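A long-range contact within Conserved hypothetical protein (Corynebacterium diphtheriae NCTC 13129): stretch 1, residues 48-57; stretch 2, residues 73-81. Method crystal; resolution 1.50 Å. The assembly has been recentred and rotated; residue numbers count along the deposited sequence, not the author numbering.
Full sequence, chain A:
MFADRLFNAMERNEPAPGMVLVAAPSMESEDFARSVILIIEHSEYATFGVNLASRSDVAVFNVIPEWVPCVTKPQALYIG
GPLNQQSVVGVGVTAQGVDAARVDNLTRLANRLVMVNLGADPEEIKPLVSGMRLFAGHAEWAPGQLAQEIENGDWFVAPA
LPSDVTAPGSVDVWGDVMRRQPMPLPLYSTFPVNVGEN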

# COMPACT_ATOMS: atom_id res chain seq x y z
N PHE A 48 8.53 0.50 -6.91
CA PHE A 48 8.63 0.28 -5.47
C PHE A 48 7.26 0.26 -4.86
O PHE A 48 6.39 1.03 -5.27
N GLY A 49 7.07 -0.57 -3.84
CA GLY A 49 5.81 -0.61 -3.14
C GLY A 49 5.94 -1.01 -1.70
O GLY A 49 7.00 -1.47 -1.27
N VAL A 50 4.88 -0.76 -0.94
CA VAL A 50 4.79 -1.25 0.43
C VAL A 50 3.51 -2.07 0.62
O VAL A 50 2.39 -1.65 0.28
N ASN A 51 3.69 -3.26 1.19
CA ASN A 51 2.57 -4.09 1.58
C ASN A 51 1.75 -3.37 2.64
O ASN A 51 2.33 -2.79 3.56
N LEU A 52 0.43 -3.42 2.50
CA LEU A 52 -0.50 -2.82 3.44
C LEU A 52 -1.11 -3.82 4.42
O LEU A 52 -1.83 -3.42 5.35
N ALA A 53 -0.83 -5.10 4.21
CA ALA A 53 -1.60 -6.18 4.83
C ALA A 53 -0.97 -6.81 6.06
O ALA A 53 -1.60 -7.68 6.68
N SER A 54 0.24 -6.39 6.43
CA SER A 54 1.01 -7.12 7.44
C SER A 54 1.55 -6.23 8.56
O SER A 54 2.60 -5.64 8.44
N ARG A 55 0.82 -6.19 9.66
CA ARG A 55 1.21 -5.43 10.83
C ARG A 55 2.37 -6.11 11.57
O ARG A 55 2.40 -7.35 11.66
N SER A 56 3.32 -5.33 12.08
CA SER A 56 4.35 -5.87 12.97
C SER A 56 3.99 -5.62 14.43
O SER A 56 3.01 -4.94 14.74
N ASP A 57 4.80 -6.16 15.32
CA ASP A 57 4.62 -5.97 16.76
C ASP A 57 5.48 -4.84 17.31
O ASP A 57 5.57 -4.67 18.53
N LYS A 73 -4.34 4.45 14.47
CA LYS A 73 -4.28 3.19 15.21
C LYS A 73 -4.49 2.00 14.27
O LYS A 73 -5.27 2.09 13.32
N PRO A 74 -3.80 0.88 14.52
CA PRO A 74 -2.81 0.69 15.58
C PRO A 74 -1.45 1.32 15.23
O PRO A 74 -0.97 1.21 14.09
N GLN A 75 -0.86 1.98 16.21
CA GLN A 75 0.35 2.77 16.00
C GLN A 75 1.58 1.87 16.08
O GLN A 75 2.45 2.02 16.93
N ALA A 76 1.61 0.91 15.16
CA ALA A 76 2.69 -0.05 15.03
C ALA A 76 3.24 0.07 13.62
O ALA A 76 2.52 0.45 12.69
N LEU A 77 4.51 -0.25 13.46
CA LEU A 77 5.09 -0.35 12.13
C LEU A 77 4.43 -1.52 11.41
O LEU A 77 4.21 -2.59 12.00
N TYR A 78 4.11 -1.30 10.14
CA TYR A 78 3.67 -2.37 9.25
C TYR A 78 4.90 -2.84 8.47
O TYR A 78 5.83 -2.06 8.26
N ILE A 79 4.91 -4.11 8.08
CA ILE A 79 6.03 -4.67 7.33
C ILE A 79 5.76 -4.38 5.86
O ILE A 79 4.87 -4.98 5.25
N GLY A 80 6.49 -3.43 5.30
CA GLY A 80 6.27 -3.01 3.92
C GLY A 80 6.78 -3.97 2.88
O GLY A 80 6.27 -4.02 1.76
N GLY A 81 7.79 -4.76 3.23
CA GLY A 81 8.40 -5.67 2.29
C GLY A 81 9.73 -6.18 2.80
O GLY A 81 10.19 -5.81 3.89

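What holds the backbones together? Arg55 and Tyr78 form an antiparallel, non-hydrogen-bonded pair, and the bonds fall beside it: Ile79 N donates to Ser54 O (2.8 Å), and Ser56 N to Leu77 O (2.9 Å). Farther along, Asn51 N donates to Gly80 O at 2.7 Å.

Which side chains add polar bonds? Ser56 points toward stretch 2, and its p rotamer lets OG donate to Leu77 O at 2.6 Å, so that carbonyl accepts from both the backbone and the side chain of one serine. Asn51, a t rotamer also directed toward stretch 2, has OD1 accepting from Ala53 N (3.1 Å) and also bonded elsewhere in the structure. Arg55 (t, t, then chi3 at 110°) makes a weak bond from NE to Ser56 O at 3.1 Å.

Where do waters help? Between the Asn51–Gly80 and Ser54–Ile79 bonds, water 1 accepts from Ser54 N (2.8 Å) and lies 2.7 Å from Asn51 O and 2.9 Å from Ile79 O. Water 2 accepts from Asn51 ND2 (2.9 Å) and donates to Ile79 O (2.8 Å), bridging side chain to backbone.

What packs without polar bonds? Arg55 CA sits over the face of the Tyr78 ring (m), 3.9 Å from its centroid, and Arg55 CG is 3.5 Å from Tyr78 CE1. The guanidinium runs on beside stretch 2, Arg55 NH1 lying 3.3 Å from Pro74 CB, with Ala76 CB over one face, 3.9 Å from Arg55 CZ. Ile79 (m, m) brings CD1 within 3.7 Å of Ser56 CB.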

# COMPACT_ATOMS: atom_id res chain seq x y z
CB PHE A 48 9.43 1.40 -4.81
CG PHE A 48 10.83 1.53 -5.34
CD1 PHE A 48 11.89 0.92 -4.70
CD2 PHE A 48 11.09 2.27 -6.49
CE1 PHE A 48 13.18 1.05 -5.19
CE2 PHE A 48 12.37 2.41 -6.99
CZ PHE A 48 13.42 1.79 -6.33
CB VAL A 50 4.86 -0.09 1.48
CG1 VAL A 50 6.27 0.56 1.51
CG2 VAL A 50 3.78 0.96 1.24
CB ASN A 51 3.09 -5.42 2.12
CG ASN A 51 2.00 -6.46 2.31
OD1 ASN A 51 0.85 -6.28 1.93
ND2 ASN A 51 2.38 -7.58 2.92
CB LEU A 52 -1.64 -2.13 2.68
CG LEU A 52 -1.25 -1.08 1.65
CD1 LEU A 52 -2.51 -0.47 1.03
CD2 LEU A 52 -0.38 0.00 2.29
CB ALA A 53 -1.89 -7.26 3.79
CB SER A 54 2.16 -7.86 6.78
OG SER A 54 2.78 -8.74 7.70
CB ARG A 55 -0.02 -5.36 11.74
CG ARG A 55 -0.03 -4.28 12.76
CD ARG A 55 -0.90 -4.66 13.91
NE ARG A 55 -0.03 -4.91 15.05
CZ ARG A 55 -0.19 -4.42 16.27
NH1 ARG A 55 -1.27 -3.72 16.60
NH2 ARG A 55 0.71 -4.71 17.20
CB SER A 56 5.73 -5.26 12.67
OG SER A 56 5.94 -4.04 13.36
CB ASP A 57 4.90 -7.29 17.49
CG ASP A 57 3.94 -8.39 17.08
OD1 ASP A 57 2.71 -8.20 17.25
OD2 ASP A 57 4.41 -9.44 16.58
CB LYS A 73 -5.33 3.16 16.33
CG LYS A 73 -4.99 4.09 17.50
CD LYS A 73 -5.99 3.98 18.65
CE LYS A 73 -7.26 4.78 18.41
NZ LYS A 73 -7.99 5.01 19.70
CB PRO A 74 -2.69 -0.83 15.68
CG PRO A 74 -3.09 -1.34 14.38
CD PRO A 74 -4.00 -0.35 13.73
CB GLN A 75 0.40 3.93 17.00
CG GLN A 75 -0.81 4.83 16.88
CD GLN A 75 -0.86 5.93 17.91
OE1 GLN A 75 -0.63 5.69 19.10
NE2 GLN A 75 -1.19 7.14 17.47
CB ALA A 76 2.17 -1.47 15.24
CB LEU A 77 6.60 -0.59 12.21
CG LEU A 77 7.45 0.57 12.73
CD1 LEU A 77 8.92 0.17 12.80
CD2 LEU A 77 7.26 1.79 11.86
CB TYR A 78 2.55 -1.86 8.33
CG TYR A 78 1.18 -1.93 9.01
CD1 TYR A 78 0.95 -1.26 10.20
CD2 TYR A 78 0.14 -2.66 8.45
CE1 TYR A 78 -0.28 -1.33 10.83
CE2 TYR A 78 -1.10 -2.74 9.08
CZ TYR A 78 -1.31 -2.06 10.27
OH TYR A 78 -2.54 -2.13 10.90
CB ILE A 79 6.18 -6.16 7.56
CG1 ILE A 79 6.36 -6.43 9.06
CG2 ILE A 79 7.38 -6.72 6.76
CD1 ILE A 79 7.65 -5.88 9.60
O HOH W 1 2.09 -4.33 5.78
O HOH W 2 4.98 -7.56 4.24